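Local coordinates for interleukin-2 receptor subunit beta (Mus musculus, PDB 6DG5), which probably binds interleukin-2 as the beta subunit of its receptor, transduces the cytokine's mitogenic signal and takes part in receptor-mediated endocytosis, at residues Tyr139-Leu149 / Ser178-Arg189. Numbering follows the deposited sequence.
Sequences YLEFEARRRLL and SYEVQVRVKAQR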
ATOM      1  N   TYR B 139      -1.776  -2.553   3.503  1.00 28.00           N
ATOM      2  CA  TYR B 139      -2.742  -3.642   3.438  1.00 20.80           C
ATOM      3  C   TYR B 139      -3.093  -4.199   4.813  1.00 29.91           C
ATOM      4  O   TYR B 139      -3.532  -5.350   4.912  1.00 34.20           O
ATOM      5  CB  TYR B 139      -2.212  -4.761   2.539  1.00 20.04           C
ATOM      6  CG  TYR B 139      -2.083  -4.368   1.087  1.00 21.78           C
ATOM      7  CD1 TYR B 139      -3.162  -4.479   0.222  1.00 32.37           C
ATOM      8  CD2 TYR B 139      -0.881  -3.886   0.580  1.00 29.76           C
ATOM      9  CE1 TYR B 139      -3.051  -4.123  -1.107  1.00 36.19           C
ATOM     10  CE2 TYR B 139      -0.760  -3.526  -0.751  1.00 32.98           C
ATOM     11  CZ  TYR B 139      -1.850  -3.648  -1.588  1.00 36.21           C
ATOM     12  OH  TYR B 139      -1.744  -3.294  -2.913  1.00 35.59           O
ATOM     13  N   LEU B 140      -2.926  -3.407   5.869  1.00 32.63           N
ATOM     14  CA  LEU B 140      -3.179  -3.899   7.216  1.00 24.82           C
ATOM     15  C   LEU B 140      -4.661  -4.171   7.431  1.00 15.73           C
ATOM     16  O   LEU B 140      -5.525  -3.457   6.916  1.00 18.18           O
ATOM     17  CB  LEU B 140      -2.676  -2.896   8.253  1.00 21.90           C
ATOM     18  CG  LEU B 140      -1.164  -2.860   8.467  1.00 21.50           C
ATOM     19  CD1 LEU B 140      -0.782  -1.727   9.405  1.00 15.51           C
ATOM     20  CD2 LEU B 140      -0.673  -4.194   9.002  1.00 25.13           C
ATOM     21  N   GLU B 141      -4.947  -5.215   8.202  1.00 15.19           N
ATOM     22  CA  GLU B 141      -6.306  -5.628   8.513  1.00 15.12           C
ATOM     23  C   GLU B 141      -6.340  -6.080   9.963  1.00 30.49           C
ATOM     24  O   GLU B 141      -5.375  -6.672  10.452  1.00 33.24           O
ATOM     25  CB  GLU B 141      -6.765  -6.760   7.588  1.00 28.64           C
ATOM     26  CG  GLU B 141      -8.265  -6.869   7.411  1.00 53.76           C
ATOM     27  CD  GLU B 141      -8.643  -7.808   6.282  1.00 77.31           C
ATOM     28  OE1 GLU B 141      -8.452  -9.033   6.436  1.00 85.74           O
ATOM     29  OE2 GLU B 141      -9.116  -7.318   5.234  1.00 86.03           O
ATOM     30  N   PHE B 142      -7.444  -5.802  10.651  1.00 24.95           N
ATOM     31  CA  PHE B 142      -7.537  -6.081  12.075  1.00 13.67           C
ATOM     32  C   PHE B 142      -8.802  -6.860  12.392  1.00 27.18           C
ATOM     33  O   PHE B 142      -9.849  -6.652  11.770  1.00 21.71           O
ATOM     34  CB  PHE B 142      -7.505  -4.790  12.894  1.00 22.95           C
ATOM     35  CG  PHE B 142      -6.200  -4.058  12.811  1.00 13.13           C
ATOM     36  CD1 PHE B 142      -5.152  -4.394  13.648  1.00 12.99           C
ATOM     37  CD2 PHE B 142      -6.021  -3.035  11.895  1.00 13.44           C
ATOM     38  CE1 PHE B 142      -3.950  -3.724  13.578  1.00 23.02           C
ATOM     39  CE2 PHE B 142      -4.820  -2.361  11.819  1.00 18.80           C
ATOM     40  CZ  PHE B 142      -3.781  -2.707  12.661  1.00 13.42           C
ATOM     41  N   GLU B 143      -8.691  -7.760  13.367  1.00 27.40           N
ATOM     42  CA  GLU B 143      -9.813  -8.533  13.882  1.00 27.75           C
ATOM     43  C   GLU B 143      -9.732  -8.527  15.399  1.00 30.27           C
ATOM     44  O   GLU B 143      -8.699  -8.896  15.969  1.00 33.85           O
ATOM     45  CB  GLU B 143      -9.795  -9.971  13.352  1.00 27.28           C
ATOM     46  CG  GLU B 143     -10.970 -10.337  12.460  1.00 30.00           C
ATOM     47  CD  GLU B 143     -11.037 -11.826  12.171  1.00 37.42           C
ATOM     48  OE1 GLU B 143     -10.358 -12.601  12.878  1.00 38.80           O
ATOM     49  OE2 GLU B 143     -11.768 -12.222  11.238  1.00 43.73           O
ATOM     50  N   ALA B 144     -10.812  -8.104  16.050  1.00 32.02           N
ATOM     51  CA  ALA B 144     -10.895  -8.083  17.502  1.00 21.70           C
ATOM     52  C   ALA B 144     -12.048  -8.963  17.965  1.00 15.43           C
ATOM     53  O   ALA B 144     -13.019  -9.179  17.232  1.00 29.97           O
ATOM     54  CB  ALA B 144     -11.079  -6.654  18.033  1.00 15.15           C
ATOM     55  N   ARG B 145     -11.937  -9.478  19.187  1.00 16.01           N
ATOM     56  CA  ARG B 145     -13.008 -10.263  19.784  1.00 17.13           C
ATOM     57  C   ARG B 145     -13.293  -9.767  21.194  1.00 33.22           C
ATOM     58  O   ARG B 145     -12.371  -9.590  21.997  1.00 39.54           O
ATOM     59  CB  ARG B 145     -12.679 -11.764  19.793  1.00 18.26           C
ATOM     60  CG  ARG B 145     -11.398 -12.171  20.503  1.00 18.44           C
ATOM     61  CD  ARG B 145     -11.226 -13.681  20.411  1.00 22.19           C
ATOM     62  NE  ARG B 145     -10.026 -14.166  21.084  1.00 29.24           N
ATOM     63  CZ  ARG B 145      -9.674 -15.447  21.136  1.00 32.88           C
ATOM     64  NH1 ARG B 145     -10.432 -16.366  20.554  1.00 34.74           N
ATOM     65  NH2 ARG B 145      -8.567 -15.811  21.767  1.00 35.68           N
ATOM     66  N   ARG B 146     -14.571  -9.541  21.480  1.00 27.33           N
ATOM     67  CA  ARG B 146     -15.039  -9.036  22.764  1.00 18.24           C
ATOM     68  C   ARG B 146     -15.746 -10.158  23.511  1.00 26.33           C
ATOM     69  O   ARG B 146     -16.665 -10.780  22.971  1.00 28.22           O
ATOM     70  CB  ARG B 146     -15.987  -7.852  22.561  1.00 17.61           C
ATOM     71  CG  ARG B 146     -16.616  -7.317  23.835  1.00 38.37           C
ATOM     72  CD  ARG B 146     -17.961  -6.653  23.560  1.00 42.98           C
ATOM     73  NE  ARG B 146     -19.021  -7.634  23.338  1.00 52.11           N
ATOM     74  CZ  ARG B 146     -19.513  -7.955  22.143  1.00 59.61           C
ATOM     75  NH1 ARG B 146     -19.047  -7.367  21.049  1.00 57.65           N
ATOM     76  NH2 ARG B 146     -20.477  -8.860  22.042  1.00 64.03           N
ATOM     77  N   ARG B 147     -15.322 -10.417  24.746  1.00 22.29           N
ATOM     78  CA  ARG B 147     -15.934 -11.460  25.551  1.00 22.68           C
ATOM     79  C   ARG B 147     -16.347 -10.906  26.905  1.00 30.98           C
ATOM     80  O   ARG B 147     -15.755  -9.953  27.417  1.00 41.38           O
ATOM     81  CB  ARG B 147     -14.994 -12.666  25.745  1.00 24.92           C
ATOM     82  CG  ARG B 147     -14.043 -12.574  26.932  1.00 27.20           C
ATOM     83  CD  ARG B 147     -13.452 -13.940  27.250  1.00 25.92           C
ATOM     84  NE  ARG B 147     -12.433 -13.883  28.294  1.00 46.15           N
ATOM     85  CZ  ARG B 147     -11.827 -14.952  28.805  1.00 57.34           C
ATOM     86  NH1 ARG B 147     -12.141 -16.165  28.370  1.00 63.04           N
ATOM     87  NH2 ARG B 147     -10.909 -14.810  29.751  1.00 59.53           N
ATOM     88  N   LEU B 148     -17.386 -11.513  27.469  1.00 31.73           N
ATOM     89  CA  LEU B 148     -17.831 -11.184  28.818  1.00 26.31           C
ATOM     90  C   LEU B 148     -16.911 -11.851  29.832  1.00 38.67           C
ATOM     91  O   LEU B 148     -16.404 -12.953  29.595  1.00 45.23           O
ATOM     92  CB  LEU B 148     -19.273 -11.651  29.019  1.00 27.80           C
ATOM     93  CG  LEU B 148     -20.287 -10.690  29.638  1.00 38.21           C
ATOM     94  CD1 LEU B 148     -20.479  -9.483  28.749  1.00 25.77           C
ATOM     95  CD2 LEU B 148     -21.609 -11.402  29.866  1.00 44.75           C
ATOM     96  N   LEU B 149     -16.681 -11.180  30.958  1.00 32.24           N
ATOM     97  CA  LEU B 149     -15.804 -11.746  31.972  1.00 41.17           C
ATOM     98  C   LEU B 149     -16.414 -13.013  32.556  1.00 47.09           C
ATOM     99  O   LEU B 149     -17.563 -13.015  33.009  1.00 46.45           O
ATOM    100  CB  LEU B 149     -15.535 -10.730  33.088  1.00 43.32           C
ATOM    101  CG  LEU B 149     -14.175 -10.032  33.029  1.00 37.64           C
ATOM    102  CD1 LEU B 149     -13.748  -9.568  34.413  1.00 34.00           C
ATOM    103  CD2 LEU B 149     -13.118 -10.938  32.414  1.00 38.41           C
ATOM    104  N   SER B 178     -18.113  -6.021  32.932  1.00 26.48           N
ATOM    105  CA  SER B 178     -16.693  -6.171  32.642  1.00 35.86           C
ATOM    106  C   SER B 178     -16.492  -7.000  31.379  1.00 35.44           C
ATOM    107  O   SER B 178     -17.073  -8.082  31.241  1.00 38.07           O
ATOM    108  CB  SER B 178     -15.969  -6.827  33.819  1.00 43.84           C
ATOM    109  OG  SER B 178     -16.101  -6.052  34.998  1.00 48.01           O
ATOM    110  N   TYR B 179     -15.658  -6.496  30.472  1.00 26.14           N
ATOM    111  CA  TYR B 179     -15.367  -7.153  29.208  1.00 22.09           C
ATOM    112  C   TYR B 179     -13.868  -7.386  29.066  1.00 29.88           C
ATOM    113  O   TYR B 179     -13.052  -6.786  29.771  1.00 35.44           O
ATOM    114  CB  TYR B 179     -15.862  -6.320  28.017  1.00 27.05           C
ATOM    115  CG  TYR B 179     -17.331  -5.967  28.046  1.00 20.68           C
ATOM    116  CD1 TYR B 179     -17.782  -4.843  28.727  1.00 20.73           C
ATOM    117  CD2 TYR B 179     -18.265  -6.743  27.373  1.00 20.98           C
ATOM    118  CE1 TYR B 179     -19.122  -4.510  28.747  1.00 33.13           C
ATOM    119  CE2 TYR B 179     -19.608  -6.416  27.385  1.00 33.09           C
ATOM    120  CZ  TYR B 179     -20.031  -5.301  28.075  1.00 34.66           C
ATOM    121  OH  TYR B 179     -21.367  -4.977  28.089  1.00 38.54           O
ATOM    122  N   GLU B 180     -13.517  -8.260  28.124  1.00 21.34           N
ATOM    123  CA  GLU B 180     -12.133  -8.547  27.773  1.00 20.92           C
ATOM    124  C   GLU B 180     -12.017  -8.566  26.256  1.00 19.49           C
ATOM    125  O   GLU B 180     -12.890  -9.102  25.568  1.00 32.81           O
ATOM    126  CB  GLU B 180     -11.674  -9.887  28.369  1.00 39.77           C
ATOM    127  CG  GLU B 180     -10.251  -9.886  28.917  1.00 45.75           C
ATOM    128  CD  GLU B 180      -9.938 -11.130  29.735  1.00 54.26           C
ATOM    129  OE1 GLU B 180     -10.871 -11.917  30.006  1.00 55.08           O
ATOM    130  OE2 GLU B 180      -8.760 -11.323  30.107  1.00 57.78           O
ATOM    131  N   VAL B 181     -10.946  -7.972  25.736  1.00 19.63           N
ATOM    132  CA  VAL B 181     -10.799  -7.748  24.300  1.00 17.19           C
ATOM    133  C   VAL B 181      -9.395  -8.141  23.855  1.00 19.89           C
ATOM    134  O   VAL B 181      -8.406  -7.803  24.514  1.00 17.15           O
ATOM    135  CB  VAL B 181     -11.096  -6.276  23.933  1.00 16.19           C
ATOM    136  CG1 VAL B 181     -10.525  -5.935  22.567  1.00 15.15           C
ATOM    137  CG2 VAL B 181     -12.593  -6.025  23.949  1.00 16.90           C
ATOM    138  N   GLN B 182      -9.317  -8.857  22.732  1.00 19.70           N
ATOM    139  CA  GLN B 182      -8.064  -9.174  22.068  1.00 16.27           C
ATOM    140  C   GLN B 182      -8.160  -8.766  20.605  1.00 30.09           C
ATOM    141  O   GLN B 182      -9.226  -8.860  19.994  1.00 40.25           O
ATOM    142  CB  GLN B 182      -7.735 -10.668  22.149  1.00 17.25           C
ATOM    143  CG  GLN B 182      -7.394 -11.171  23.538  1.00 21.34           C
ATOM    144  CD  GLN B 182      -6.971 -12.629  23.529  1.00 25.38           C
ATOM    145  OE1 GLN B 182      -7.743 -13.509  23.147  1.00 27.75           O
ATOM    146  NE2 GLN B 182      -5.735 -12.888  23.939  1.00 28.29           N
ATOM    147  N   VAL B 183      -7.033  -8.319  20.045  1.00 23.56           N
ATOM    148  CA  VAL B 183      -6.961  -7.871  18.658  1.00 17.54           C
ATOM    149  C   VAL B 183      -5.828  -8.607  17.957  1.00 24.49           C
ATOM    150  O   VAL B 183      -4.873  -9.061  18.593  1.00 30.41           O
ATOM    151  CB  VAL B 183      -6.765  -6.339  18.562  1.00 18.62           C
ATOM    152  CG1 VAL B 183      -7.187  -5.830  17.197  1.00 23.64           C
ATOM    153  CG2 VAL B 183      -7.540  -5.624  19.662  1.00 24.22           C
ATOM    154  N   ARG B 184      -5.948  -8.738  16.636  1.00 25.51           N
ATOM    155  CA  ARG B 184      -4.903  -9.339  15.821  1.00 21.39           C
ATOM    156  C   ARG B 184      -4.879  -8.665  14.454  1.00 19.36           C
ATOM    157  O   ARG B 184      -5.825  -7.976  14.064  1.00 21.92           O
ATOM    158  CB  ARG B 184      -5.095 -10.855  15.680  1.00 23.41           C
ATOM    159  CG  ARG B 184      -6.437 -11.275  15.118  1.00 24.03           C
ATOM    160  CD  ARG B 184      -6.537 -12.788  15.073  1.00 16.26           C
ATOM    161  NE  ARG B 184      -7.708 -13.248  14.333  1.00 22.97           N
ATOM    162  CZ  ARG B 184      -7.948 -14.523  14.045  1.00 25.44           C
ATOM    163  NH1 ARG B 184      -7.096 -15.462  14.434  1.00 21.85           N
ATOM    164  NH2 ARG B 184      -9.036 -14.860  13.366  1.00 27.03           N
ATOM    165  N   VAL B 185      -3.782  -8.883  13.723  1.00 13.87           N
ATOM    166  CA  VAL B 185      -3.474  -8.112  12.522  1.00 13.80           C
ATOM    167  C   VAL B 185      -3.030  -9.043  11.398  1.00 14.38           C
ATOM    168  O   VAL B 185      -2.490 -10.126  11.637  1.00 14.63           O
ATOM    169  CB  VAL B 185      -2.397  -7.040  12.826  1.00 13.57           C
ATOM    170  CG1 VAL B 185      -1.077  -7.690  13.217  1.00 23.49           C
ATOM    171  CG2 VAL B 185      -2.210  -6.090  11.651  1.00 20.22           C
ATOM    172  N   LYS B 186      -3.264  -8.607  10.157  1.00 17.42           N
ATOM    173  CA  LYS B 186      -2.912  -9.372   8.967  1.00 15.34           C
ATOM    174  C   LYS B 186      -2.812  -8.417   7.783  1.00 35.37           C
ATOM    175  O   LYS B 186      -3.353  -7.308   7.814  1.00 40.71           O
ATOM    176  CB  LYS B 186      -3.942 -10.476   8.693  1.00 19.61           C
ATOM    177  CG  LYS B 186      -3.494 -11.561   7.725  1.00 19.18           C
ATOM    178  CD  LYS B 186      -4.510 -12.696   7.668  1.00 23.73           C
ATOM    179  CE  LYS B 186      -5.452 -12.559   6.475  1.00 33.27           C
ATOM    180  NZ  LYS B 186      -5.967 -11.169   6.296  1.00 35.58           N
ATOM    181  N   ALA B 187      -2.106  -8.860   6.740  1.00 37.01           N
ATOM    182  CA  ALA B 187      -1.966  -8.109   5.493  1.00 44.62           C
ATOM    183  C   ALA B 187      -2.408  -9.001   4.339  1.00 58.07           C
ATOM    184  O   ALA B 187      -1.741  -9.994   4.023  1.00 45.81           O
ATOM    185  CB  ALA B 187      -0.528  -7.627   5.295  1.00 17.36           C
ATOM    186  N   GLN B 188      -3.518  -8.644   3.698  1.00 72.09           N
ATOM    187  CA  GLN B 188      -4.147  -9.508   2.697  1.00 85.63           C
ATOM    188  C   GLN B 188      -3.807  -9.050   1.275  1.00 81.89           C
ATOM    189  O   GLN B 188      -4.667  -8.752   0.446  1.00 95.26           O
ATOM    190  CB  GLN B 188      -5.661  -9.582   2.939  1.00101.62           C
ATOM    191  CG  GLN B 188      -6.487  -8.315   2.664  1.00109.24           C
ATOM    192  CD  GLN B 188      -6.099  -7.131   3.521  1.00112.13           C
ATOM    193  OE1 GLN B 188      -5.633  -7.291   4.648  1.00113.67           O
ATOM    194  NE2 GLN B 188      -6.286  -5.928   2.986  1.00112.08           N
ATOM    195  N   ARG B 189      -2.505  -9.026   0.982  1.00 65.59           N
ATOM    196  CA  ARG B 189      -2.061  -8.754  -0.381  1.00 65.89           C
ATOM    197  C   ARG B 189      -2.410  -9.913  -1.306  1.00 76.01           C
ATOM    198  O   ARG B 189      -3.176  -9.754  -2.265  1.00 73.26           O
ATOM    199  CB  ARG B 189      -0.556  -8.486  -0.405  1.00 59.70           C
ATOM    200  CG  ARG B 189       0.036  -8.447  -1.806  1.00 56.32           C
ATOM    201  CD  ARG B 189      -0.281  -7.145  -2.524  1.00 58.96           C
ATOM    202  NE  ARG B 189       0.760  -6.139  -2.326  1.00 65.20           N
ATOM    203  CZ  ARG B 189       1.824  -6.002  -3.111  1.00 78.28           C
ATOM    204  NH1 ARG B 189       2.720  -5.055  -2.862  1.00 97.74           N
ATOM    205  NH2 ARG B 189       1.996  -6.810  -4.149  1.00 72.95           N
TER
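Y139 offers one ring face to the poorly ordered R189, whose CD makes a CH-pi contact 4.2 Å from the ring centroid; Y139 OH bonds an acidic side chain of another protein. From L140 on, the strands pair antiparallel. L140 CD2 packs on V185 CG2 (3.6 Å), which F142 CE1 also meets, on the apolar face shared with A144 and V183. On the other face E141 OE1 and K186 NZ form a weak salt bridge. Next, E143 runs beside R184, carboxylate and guanidinium nearly coplanar: NH2 (2.7 Å) and NE of R184 both bind E143 OE1, NH2 nearly along its C-O axis. R145, with CG between backbone N and carbonyl carbon (chi1 57°) and an extended chain, turns the same side-on grip onto Q182 OE1, 2.8 Å from NH2. R146 lays CD along Y179 CD2 (3.8 Å). R147 NE and NH2 (2.9 Å) again share one oxygen, E180 OE1, approaching from above its carboxylate plane. L148 CD1 touches Y179 CE2, and L149 N bonds S178 O. K186 and R184 make cation-pi pairs with W195, and R145 with W198, the WSXWS tryptophans; R147 with W153, from the loop after 140-148, continues this Trp-Arg ladder. Strands 140-148 and 178-187 are the central C and F strands of the fibronectin type-III domain, flanked by strand 157-161 beside 140-148 and strand 202-205 beside 178-187.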